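Local coordinates for beta-galactosidase (Streptococcus pneumoniae, PDB 4CUA), which hydrolyses terminal beta-galactose residues from beta-galactosides, and is represented here by a carbohydrate-binding module that probably helps the enzyme attach to glycans, at residues 46-51 against 82-87; 18-23 against 29-34; 95-100 against 146-151. All coordinates share one frame; numbering follows the deposited sequence.

Contact 1 (46-51 against 82-87); sequences ANRWTN and GFHEDH. With CA (calcium ion), chain C; EDO (1,2-ethanediol), chain D; EDO (1,2-ethanediol), chain F.
Where the loops gather beside the calcium site of this galactose-binding-like module, Arg48 lies flat against His84. The guanidinium and the imidazole are stacked almost parallel, with planes 5° apart and centres separated by 4.1 Å. The overlap is offset: CE1 of the histidine sits under one face of the guanidinium, while the aliphatic arm of the arginine continues the contact as a CH-pi approach, its CD 3.4 Å from His84 ND1. With CG set between the backbone N and carbonyl carbon (chi1 52°) and the chain extended from CG to NE, the arm reaches out over the ring.

No hydrogen bond joins the two segments directly. The carboxylate of Asp86 forms a long salt bridge, OD2 to Arg48 NH2 at 3.7 Å, in which the oxygen stands well out of the guanidinium plane and no N-H points at it; Asn43 OD1 accepts from the same NH2. A 1,2-ethanediol molecule, probably from the crystallisation liquor, bridges the two side chains in this crystal. Its O2 takes the NE hydrogen of Arg48 at 2.8 Å (152° at the hydrogen), its O1 accepts from Arg48 NH2 at 2.9 Å, and the same O1 donates to Asp86 OD2 at 2.6 Å.

His84 ND1 is hydrogen-bonded to Ser172 OG, which helps set the rotation of the ring. Asn47 OD1 binds calcium at 2.3 Å, placing segment 46-51 beside the metal site. The chemistry implies that a neutral His84 is probably favoured under the cationic guanidinium, while Arg48, Asp86 and Asp29 together bind the ethanediol here.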
loop_
_atom_site.group_PDB
_atom_site.type_symbol
_atom_site.label_atom_id
_atom_site.label_comp_id
_atom_site.label_asym_id
_atom_site.label_seq_id
_atom_site.Cartn_x
_atom_site.Cartn_y
_atom_site.Cartn_z
ATOM N N ALA A 46 15.631 2.286 -10.214
ATOM C CA ALA A 46 14.261 2.666 -10.022
ATOM C C ALA A 46 13.541 1.487 -9.420
ATOM O O ALA A 46 13.547 0.368 -9.985
ATOM C CB ALA A 46 13.605 3.084 -11.309
ATOM N N ASN A 47 12.907 1.727 -8.283
ATOM C CA ASN A 47 12.132 0.673 -7.611
ATOM C C ASN A 47 10.978 1.330 -6.838
ATOM O O ASN A 47 11.180 1.971 -5.821
ATOM C CB ASN A 47 13.005 -0.097 -6.611
ATOM C CG ASN A 47 12.215 -1.216 -5.953
ATOM O OD1 ASN A 47 11.626 -1.017 -4.874
ATOM N ND2 ASN A 47 12.173 -2.345 -6.593
ATOM N N ARG A 48 9.800 1.287 -7.417
ATOM C CA ARG A 48 8.673 2.013 -6.861
ATOM C C ARG A 48 7.379 1.591 -7.488
ATOM O O ARG A 48 7.366 1.162 -8.649
ATOM C CB ARG A 48 8.896 3.506 -6.994
ATOM C CG ARG A 48 9.242 3.956 -8.406
ATOM C CD ARG A 48 9.425 5.443 -8.451
ATOM N NE ARG A 48 9.832 5.948 -9.754
ATOM C CZ ARG A 48 11.096 6.085 -10.156
ATOM N NH1 ARG A 48 12.118 5.700 -9.430
ATOM N NH2 ARG A 48 11.329 6.572 -11.389
ATOM N N TRP A 49 6.272 1.699 -6.722
ATOM C CA TRP A 49 4.966 1.825 -7.301
ATOM C C TRP A 49 4.722 3.297 -7.542
ATOM O O TRP A 49 5.103 4.152 -6.739
ATOM C CB TRP A 49 3.898 1.325 -6.340
ATOM C CG TRP A 49 2.511 1.732 -6.774
ATOM C CD1 TRP A 49 1.719 1.058 -7.597
ATOM C CD2 TRP A 49 1.803 2.930 -6.385
ATOM N NE1 TRP A 49 0.533 1.734 -7.770
ATOM C CE2 TRP A 49 0.574 2.895 -7.065
ATOM C CE3 TRP A 49 2.107 4.003 -5.580
ATOM C CZ2 TRP A 49 -0.391 3.898 -6.908
ATOM C CZ3 TRP A 49 1.134 5.000 -5.414
ATOM C CH2 TRP A 49 -0.084 4.928 -6.088
ATOM N N THR A 50 4.096 3.616 -8.680
ATOM C CA THR A 50 3.528 4.959 -8.861
ATOM C C THR A 50 2.264 4.793 -9.643
ATOM O O THR A 50 2.029 3.767 -10.250
ATOM C CB THR A 50 4.454 5.910 -9.642
ATOM O OG1 THR A 50 4.318 5.675 -11.041
ATOM C CG2 THR A 50 5.919 5.834 -9.274
ATOM N N ASN A 51 1.479 5.880 -9.641
ATOM C CA ASN A 51 0.348 6.022 -10.580
ATOM C C ASN A 51 0.670 7.211 -11.506
ATOM O O ASN A 51 -0.265 7.924 -11.920
ATOM C CB ASN A 51 -0.975 6.118 -9.912
ATOM C CG ASN A 51 -1.122 7.310 -9.007
ATOM O OD1 ASN A 51 -0.130 7.945 -8.659
ATOM N ND2 ASN A 51 -2.370 7.585 -8.569
ATOM N N GLY A 82 7.626 4.506 2.501
ATOM C CA GLY A 82 8.729 5.263 1.937
ATOM C C GLY A 82 8.285 5.960 0.667
ATOM O O GLY A 82 8.273 5.355 -0.389
ATOM N N PHE A 83 7.918 7.208 0.778
ATOM C CA PHE A 83 7.570 7.978 -0.404
ATOM C C PHE A 83 8.796 8.337 -1.211
ATOM O O PHE A 83 9.852 8.714 -0.663
ATOM C CB PHE A 83 6.765 9.232 0.003
ATOM C CG PHE A 83 5.429 8.914 0.597
ATOM C CD1 PHE A 83 4.408 8.406 -0.196
ATOM C CD2 PHE A 83 5.183 9.051 1.966
ATOM C CE1 PHE A 83 3.175 8.084 0.366
ATOM C CE2 PHE A 83 3.968 8.708 2.518
ATOM C CZ PHE A 83 2.958 8.226 1.721
ATOM N N HIS A 84 8.650 8.362 -2.532
ATOM C CA HIS A 84 9.669 8.768 -3.453
ATOM C C HIS A 84 9.223 10.002 -4.215
ATOM O O HIS A 84 8.062 10.195 -4.402
ATOM C CB HIS A 84 10.050 7.580 -4.376
ATOM C CG HIS A 84 10.588 7.981 -5.718
ATOM N ND1 HIS A 84 9.767 8.351 -6.741
ATOM C CD2 HIS A 84 11.851 8.132 -6.173
ATOM C CE1 HIS A 84 10.485 8.680 -7.800
ATOM N NE2 HIS A 84 11.762 8.554 -7.489
ATOM N N GLU A 85 10.168 10.814 -4.631
ATOM C CA GLU A 85 9.813 11.980 -5.445
ATOM C C GLU A 85 10.857 12.249 -6.493
ATOM O O GLU A 85 12.060 12.112 -6.280
ATOM C CB GLU A 85 9.626 13.237 -4.587
ATOM C CG GLU A 85 10.891 13.798 -3.979
ATOM C CD GLU A 85 10.652 15.094 -3.219
ATOM O OE1 GLU A 85 9.540 15.626 -3.254
ATOM O OE2 GLU A 85 11.588 15.571 -2.551
ATOM N N ASP A 86 10.358 12.698 -7.641
ATOM C CA ASP A 86 11.173 13.210 -8.739
ATOM C C ASP A 86 10.327 14.351 -9.393
ATOM O O ASP A 86 9.360 14.787 -8.797
ATOM C CB ASP A 86 11.681 12.125 -9.679
ATOM C CG ASP A 86 10.559 11.380 -10.445
ATOM O OD1 ASP A 86 9.433 11.887 -10.587
ATOM O OD2 ASP A 86 10.913 10.256 -10.935
ATOM N N HIS A 87 10.697 14.809 -10.590
ATOM C CA HIS A 87 9.937 15.885 -11.230
ATOM C C HIS A 87 8.460 15.516 -11.394
ATOM O O HIS A 87 7.585 16.374 -11.268
ATOM C CB HIS A 87 10.551 16.235 -12.596
ATOM C CG HIS A 87 9.852 17.353 -13.304
ATOM N ND1 HIS A 87 9.827 18.646 -12.817
ATOM C CD2 HIS A 87 9.174 17.380 -14.479
ATOM C CE1 HIS A 87 9.145 19.413 -13.651
ATOM N NE2 HIS A 87 8.731 18.670 -14.660
HETATM CA CA CA C . 10.588 -1.755 -2.985
HETATM C C1 EDO D . 8.169 8.486 -12.071
HETATM O O1 EDO D . 9.525 8.642 -12.457
HETATM C C2 EDO D . 7.524 7.244 -12.646
HETATM O O2 EDO D . 8.207 6.079 -12.072
HETATM C C1 EDO F . 10.743 -0.795 -11.749
HETATM O O1 EDO F . 9.511 -1.466 -11.858
HETATM C C2 EDO F . 10.518 0.706 -11.699
HETATM O O2 EDO F . 9.880 1.103 -10.455
#

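Contact 2 (18-23 against 29-34); sequences PLAFAS and DPVSNV. With CA (calcium ion), chain C; EDO (1,2-ethanediol), chain F; EDO (1,2-ethanediol), chain D.
Val31 is the bump of this contact, and the hollow it fills lies over the backbone of Phe21, between the methyl groups of Ala20 and Ala22. Its two branches divide the work. CG1 rests 3.5 Å from Ala20 O and also reaches Phe21 CA, whereas CG2 meets Phe21 O and lies 3.7 Å from Ala22 CB. The isopropyl group is turned so that CG2 stands anti to the backbone N and CG1 between that nitrogen and the carbonyl carbon (chi1 76°), which presents both methyls to the strand.

The fit is reciprocal. Ala20 CB enters a shallow notch in the opposing turn, with Val31 O at 3.5 Å on one flank and Val34 CG2 at 3.7 Å on another. Small side chains make this possible: the two alanines point toward the turn while Phe21, between them, points away and stacks its ring on Phe122. Contact across the segments is entirely packing, without a hydrogen bond.

The turn supplies its own backbone order. Asn33 N bonds to Pro30 O, and Val34 N bonds to Val31 O at 2.9 Å, the short spacing of a 3-10 segment that brings Val31 and Val34 round to the same strand. Trp49 packs on both valines and on Ala22, extending the apolar patch. Asn33 CB points away from strand 19-22, and its carbonyl oxygen binds calcium at 2.3 Å. The arrangement is thus a 3-10 turn seated by its apolar side on a strand of a beta-sandwich while its backbone serves a calcium site that is probably structural, as in other galactose-binding-like carbohydrate-binding modules.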
loop_
_atom_site.group_PDB
_atom_site.type_symbol
_atom_site.label_atom_id
_atom_site.label_comp_id
_atom_site.label_asym_id
_atom_site.label_seq_id
_atom_site.Cartn_x
_atom_site.Cartn_y
_atom_site.Cartn_z
ATOM N N PRO A 18 2.294 -12.693 1.713
ATOM C CA PRO A 18 1.529 -11.443 1.550
ATOM C C PRO A 18 1.736 -10.876 0.159
ATOM O O PRO A 18 2.758 -11.097 -0.503
ATOM C CB PRO A 18 2.078 -10.508 2.589
ATOM C CG PRO A 18 3.213 -11.200 3.257
ATOM C CD PRO A 18 3.264 -12.594 2.809
ATOM N N LEU A 19 0.699 -10.183 -0.307
ATOM C CA LEU A 19 0.651 -9.639 -1.667
ATOM C C LEU A 19 0.303 -8.183 -1.553
ATOM O O LEU A 19 -0.661 -7.813 -0.887
ATOM C CB LEU A 19 -0.489 -10.311 -2.451
ATOM C CG LEU A 19 -0.896 -9.836 -3.832
ATOM C CD1 LEU A 19 0.236 -10.117 -4.810
ATOM C CD2 LEU A 19 -2.115 -10.649 -4.265
ATOM N N ALA A 20 1.099 -7.342 -2.198
ATOM C CA ALA A 20 0.749 -5.930 -2.387
ATOM C C ALA A 20 -0.260 -5.804 -3.502
ATOM O O ALA A 20 -0.255 -6.538 -4.514
ATOM C CB ALA A 20 2.002 -5.126 -2.735
ATOM N N PHE A 21 -1.161 -4.840 -3.365
ATOM C CA PHE A 21 -2.172 -4.594 -4.397
ATOM C C PHE A 21 -2.362 -3.068 -4.489
ATOM O O PHE A 21 -2.055 -2.311 -3.574
ATOM C CB PHE A 21 -3.487 -5.310 -4.059
ATOM C CG PHE A 21 -4.129 -4.855 -2.752
ATOM C CD1 PHE A 21 -4.996 -3.781 -2.705
ATOM C CD2 PHE A 21 -3.885 -5.545 -1.543
ATOM C CE1 PHE A 21 -5.596 -3.400 -1.542
ATOM C CE2 PHE A 21 -4.465 -5.137 -0.393
ATOM C CZ PHE A 21 -5.301 -4.046 -0.375
ATOM N N ALA A 22 -2.873 -2.619 -5.655
ATOM C CA ALA A 22 -3.166 -1.229 -5.888
ATOM C C ALA A 22 -4.403 -1.095 -6.702
ATOM O O ALA A 22 -4.729 -1.986 -7.486
ATOM C CB ALA A 22 -2.039 -0.545 -6.596
ATOM N N SER A 23 -5.115 0.008 -6.511
ATOM C CA SER A 23 -6.300 0.245 -7.362
ATOM C C SER A 23 -5.892 0.420 -8.840
ATOM O O SER A 23 -6.606 -0.009 -9.749
ATOM C CB SER A 23 -6.998 1.495 -6.854
ATOM O OG SER A 23 -6.165 2.598 -6.789
ATOM N N ASP A 29 5.736 0.468 -13.133
ATOM C CA ASP A 29 5.933 0.639 -11.692
ATOM C C ASP A 29 4.919 -0.224 -10.935
ATOM O O ASP A 29 4.068 0.301 -10.203
ATOM C CB ASP A 29 5.738 2.086 -11.277
ATOM C CG ASP A 29 6.766 3.028 -11.831
ATOM O OD1 ASP A 29 7.968 2.704 -11.855
ATOM O OD2 ASP A 29 6.361 4.199 -12.134
ATOM N N PRO A 30 5.000 -1.542 -11.113
ATOM C CA PRO A 30 3.967 -2.410 -10.515
ATOM C C PRO A 30 3.999 -2.341 -9.002
ATOM O O PRO A 30 5.055 -2.096 -8.400
ATOM C CB PRO A 30 4.358 -3.790 -10.972
ATOM C CG PRO A 30 5.820 -3.674 -11.274
ATOM C CD PRO A 30 5.984 -2.309 -11.852
ATOM N N VAL A 31 2.874 -2.579 -8.353
ATOM C CA VAL A 31 2.769 -2.467 -6.900
ATOM C C VAL A 31 3.557 -3.519 -6.168
ATOM O O VAL A 31 3.861 -3.326 -5.020
ATOM C CB VAL A 31 1.266 -2.446 -6.478
ATOM C CG1 VAL A 31 0.669 -3.822 -6.560
ATOM C CG2 VAL A 31 1.118 -1.822 -5.077
ATOM N N SER A 32 3.875 -4.615 -6.812
ATOM C CA SER A 32 4.772 -5.635 -6.224
ATOM C C SER A 32 6.103 -5.016 -5.817
ATOM O O SER A 32 6.791 -5.498 -4.915
ATOM C CB SER A 32 4.992 -6.784 -7.235
ATOM O OG SER A 32 5.438 -6.283 -8.477
ATOM N N ASN A 33 6.488 -3.881 -6.413
ATOM C CA ASN A 33 7.645 -3.144 -5.932
ATOM C C ASN A 33 7.609 -2.653 -4.543
ATOM O O ASN A 33 8.630 -2.277 -4.006
ATOM C CB ASN A 33 7.941 -1.963 -6.837
ATOM C CG ASN A 33 8.489 -2.380 -8.207
ATOM O OD1 ASN A 33 9.069 -3.466 -8.371
ATOM N ND2 ASN A 33 8.391 -1.489 -9.155
ATOM N N VAL A 34 6.429 -2.560 -3.910
ATOM C CA VAL A 34 6.384 -1.947 -2.596
ATOM C C VAL A 34 6.680 -2.915 -1.417
ATOM O O VAL A 34 6.731 -2.471 -0.288
ATOM C CB VAL A 34 5.108 -1.160 -2.273
ATOM C CG1 VAL A 34 4.768 -0.175 -3.405
ATOM C CG2 VAL A 34 3.902 -2.084 -1.972
HETATM CA CA CA C . 10.588 -1.755 -2.985
HETATM C C1 EDO F . 10.743 -0.795 -11.749
HETATM O O1 EDO F . 9.511 -1.466 -11.858
HETATM C C2 EDO F . 10.518 0.706 -11.699
HETATM O O2 EDO F . 9.880 1.103 -10.455
HETATM C C1 EDO D . 8.169 8.486 -12.071
HETATM O O1 EDO D . 9.525 8.642 -12.457
HETATM C C2 EDO D . 7.524 7.244 -12.646
HETATM O O2 EDO D . 8.207 6.079 -12.072
#

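Contact 3 (95-100 against 146-151); sequences YVIEYY and NHFSFD
Ile97 lays its CD1 methyl over one face of the Phe148 ring, displaced toward the rim, so that the closest ring atom is CG at 3.6 Å. The methyl is 3.9 Å from the ring centroid, a CH-pi contact. An extended second torsion (chi2 169°) carries CD1 to the full reach of the CG1 branch. The other branch is used as well: CG2 turns to Phe150 and meets CE2 at 4.1 Å, the two side chains crossing at about a right angle.

Tyr95 approaches the same phenylalanine differently. The edge of Phe148 is directed toward the face of Tyr95 in an offset edge-to-face pair, with planes at 62° and centroids 5.4 Å apart. Phe148 CE1 does the touching, 3.7 Å from Tyr95 CZ and 3.6 Å from Tyr95 OH, and the hydroxyl oxygen lies near the plane of the phenylalanine ring.

These side chains interleave between two layers of strands, as in the beta-sandwich of the galactose-binding-like fold. The axes of segments 95-100 and 146-151, in strands 94-100 and 145-155, pass 10.1 Å apart, their N-to-C directions 48° from each other. That is too far for backbone bonding, and contact between them is made by side chains alone. Alternation along each strand sorts the residues: Tyr95 and Ile97 face inward on one side, Phe148 and Phe150 on the other. Glu98 points to the other side of its strand, where it is buried and forms salt bridges with Arg159 and Arg161. Inside, Leu79 and Ile160 pack on Ile97, Val81 on Phe148 and Val76 on Phe150, while Met162 lies against Tyr95.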
loop_
_atom_site.group_PDB
_atom_site.type_symbol
_atom_site.label_atom_id
_atom_site.label_comp_id
_atom_site.label_asym_id
_atom_site.label_seq_id
_atom_site.Cartn_x
_atom_site.Cartn_y
_atom_site.Cartn_z
ATOM N N TYR A 95 -4.489 11.655 2.231
ATOM C CA TYR A 95 -4.605 10.197 2.309
ATOM C C TYR A 95 -5.522 9.751 3.409
ATOM O O TYR A 95 -5.858 10.510 4.340
ATOM C CB TYR A 95 -3.194 9.554 2.550
ATOM C CG TYR A 95 -2.634 9.994 3.902
ATOM C CD1 TYR A 95 -1.923 11.152 4.035
ATOM C CD2 TYR A 95 -2.845 9.234 5.021
ATOM C CE1 TYR A 95 -1.456 11.589 5.289
ATOM C CE2 TYR A 95 -2.388 9.669 6.263
ATOM C CZ TYR A 95 -1.680 10.820 6.358
ATOM O OH TYR A 95 -1.247 11.244 7.635
ATOM N N VAL A 96 -5.959 8.530 3.324
ATOM C CA VAL A 96 -6.708 7.865 4.352
ATOM C C VAL A 96 -6.141 6.461 4.457
ATOM O O VAL A 96 -5.951 5.777 3.449
ATOM C CB VAL A 96 -8.183 7.709 4.004
ATOM C CG1 VAL A 96 -8.930 6.926 5.058
ATOM C CG2 VAL A 96 -8.774 9.098 3.829
ATOM N N ILE A 97 -5.875 6.011 5.673
ATOM C CA ILE A 97 -5.497 4.626 5.920
ATOM C C ILE A 97 -6.709 3.825 6.389
ATOM O O ILE A 97 -7.445 4.258 7.322
ATOM C CB ILE A 97 -4.339 4.522 6.952
ATOM C CG1 ILE A 97 -3.113 5.263 6.446
ATOM C CG2 ILE A 97 -4.018 3.083 7.284
ATOM C CD1 ILE A 97 -2.009 5.477 7.440
ATOM N N GLU A 98 -6.941 2.687 5.763
ATOM C CA GLU A 98 -8.173 1.908 5.894
ATOM C C GLU A 98 -7.880 0.460 6.093
ATOM O O GLU A 98 -6.834 -0.012 5.640
ATOM C CB GLU A 98 -9.012 2.095 4.602
ATOM C CG GLU A 98 -9.502 3.513 4.473
ATOM C CD GLU A 98 -10.129 3.850 3.123
ATOM O OE1 GLU A 98 -9.613 3.464 2.048
ATOM O OE2 GLU A 98 -11.154 4.542 3.152
ATOM N N TYR A 99 -8.808 -0.280 6.710
ATOM C CA TYR A 99 -8.699 -1.684 6.898
ATOM C C TYR A 99 -9.924 -2.430 6.444
ATOM O O TYR A 99 -11.053 -1.851 6.476
ATOM C CB TYR A 99 -8.360 -2.049 8.386
ATOM C CG TYR A 99 -9.449 -1.802 9.395
ATOM C CD1 TYR A 99 -9.699 -0.524 9.879
ATOM C CD2 TYR A 99 -10.188 -2.847 9.869
ATOM C CE1 TYR A 99 -10.752 -0.268 10.816
ATOM C CE2 TYR A 99 -11.181 -2.628 10.813
ATOM C CZ TYR A 99 -11.416 -1.345 11.269
ATOM O OH TYR A 99 -12.468 -1.096 12.182
ATOM N N TYR A 100 -9.735 -3.663 6.035
ATOM C CA TYR A 100 -10.758 -4.440 5.398
ATOM C C TYR A 100 -11.666 -5.045 6.489
ATOM O O TYR A 100 -11.210 -5.719 7.423
ATOM C CB TYR A 100 -10.161 -5.495 4.509
ATOM C CG TYR A 100 -11.161 -6.326 3.742
ATOM C CD1 TYR A 100 -11.673 -5.867 2.548
ATOM C CD2 TYR A 100 -11.686 -7.497 4.244
ATOM C CE1 TYR A 100 -12.601 -6.587 1.852
ATOM C CE2 TYR A 100 -12.602 -8.245 3.523
ATOM C CZ TYR A 100 -13.113 -7.753 2.335
ATOM O OH TYR A 100 -14.070 -8.507 1.630
ATOM N N ASN A 146 8.027 6.854 6.278
ATOM C CA ASN A 146 7.076 7.683 7.055
ATOM C C ASN A 146 6.253 6.731 7.884
ATOM O O ASN A 146 5.627 5.827 7.367
ATOM C CB ASN A 146 6.129 8.451 6.102
ATOM C CG ASN A 146 6.799 9.609 5.397
ATOM O OD1 ASN A 146 6.365 10.745 5.534
ATOM N ND2 ASN A 146 7.879 9.363 4.623
ATOM N N HIS A 147 6.243 6.922 9.206
ATOM C CA HIS A 147 5.637 5.951 10.105
ATOM C C HIS A 147 4.272 6.396 10.615
ATOM O O HIS A 147 4.117 7.535 11.005
ATOM C CB HIS A 147 6.576 5.768 11.313
ATOM C CG HIS A 147 7.922 5.315 10.932
ATOM N ND1 HIS A 147 8.155 4.067 10.447
ATOM C CD2 HIS A 147 9.095 5.961 10.900
ATOM C CE1 HIS A 147 9.439 3.936 10.154
ATOM N NE2 HIS A 147 10.034 5.059 10.447
ATOM N N PHE A 148 3.339 5.477 10.551
ATOM C CA PHE A 148 1.961 5.616 11.004
ATOM C C PHE A 148 1.637 4.555 12.038
ATOM O O PHE A 148 2.126 3.438 11.980
ATOM C CB PHE A 148 0.982 5.415 9.815
ATOM C CG PHE A 148 1.231 6.321 8.659
ATOM C CD1 PHE A 148 0.728 7.601 8.594
ATOM C CD2 PHE A 148 2.001 5.872 7.584
ATOM C CE1 PHE A 148 0.966 8.427 7.500
ATOM C CE2 PHE A 148 2.225 6.698 6.493
ATOM C CZ PHE A 148 1.705 7.971 6.431
ATOM N N SER A 149 0.848 4.951 13.059
ATOM C CA SER A 149 0.357 4.010 14.043
ATOM C C SER A 149 -1.104 4.368 14.344
ATOM O O SER A 149 -1.514 5.509 14.130
ATOM C CB SER A 149 1.225 3.988 15.300
ATOM O OG SER A 149 1.204 5.211 15.986
ATOM N N PHE A 150 -1.829 3.358 14.734
ATOM C CA PHE A 150 -3.272 3.452 14.903
ATOM C C PHE A 150 -3.746 2.323 15.784
ATOM O O PHE A 150 -3.025 1.379 16.160
ATOM C CB PHE A 150 -3.990 3.478 13.520
ATOM C CG PHE A 150 -3.477 2.471 12.550
ATOM C CD1 PHE A 150 -3.901 1.184 12.593
ATOM C CD2 PHE A 150 -2.522 2.853 11.579
ATOM C CE1 PHE A 150 -3.409 0.209 11.710
ATOM C CE2 PHE A 150 -2.014 1.891 10.717
ATOM C CZ PHE A 150 -2.437 0.593 10.789
ATOM N N ASP A 151 -5.011 2.421 16.215
ATOM C CA ASP A 151 -5.549 1.370 17.035
ATOM C C ASP A 151 -5.472 0.004 16.350
ATOM O O ASP A 151 -5.805 -0.147 15.184
ATOM C CB ASP A 151 -7.011 1.670 17.386
ATOM C CG ASP A 151 -7.187 2.887 18.277
ATOM O OD1 ASP A 151 -6.291 3.252 19.104
ATOM O OD2 ASP A 151 -8.251 3.541 18.114
#

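In the fold
From the N terminus the three contacts close in series, none enclosing or crossing another. Contact 2 comes first, shutting a loop of five residues after strand 19-22. Contact 1 then spans the thirty residues that hold strand 58-67 and most of strand 70-83. Contact 3 spans forty-five, strand 128-130 among them, and joins the facing layers through strands 94-100 and 145-155. Contacts 1 and 2 meet at the calcium, sharing its shell through Asn47 and Asn33, and are probably joined by hydrogen bonds from Thr50 to Asp29 and from Asn33 to the Arg48 carbonyl. Phe83 touches Asn146, so the segments of contacts 1 and 3 meet where strand 70-83 runs beside strand 145-155.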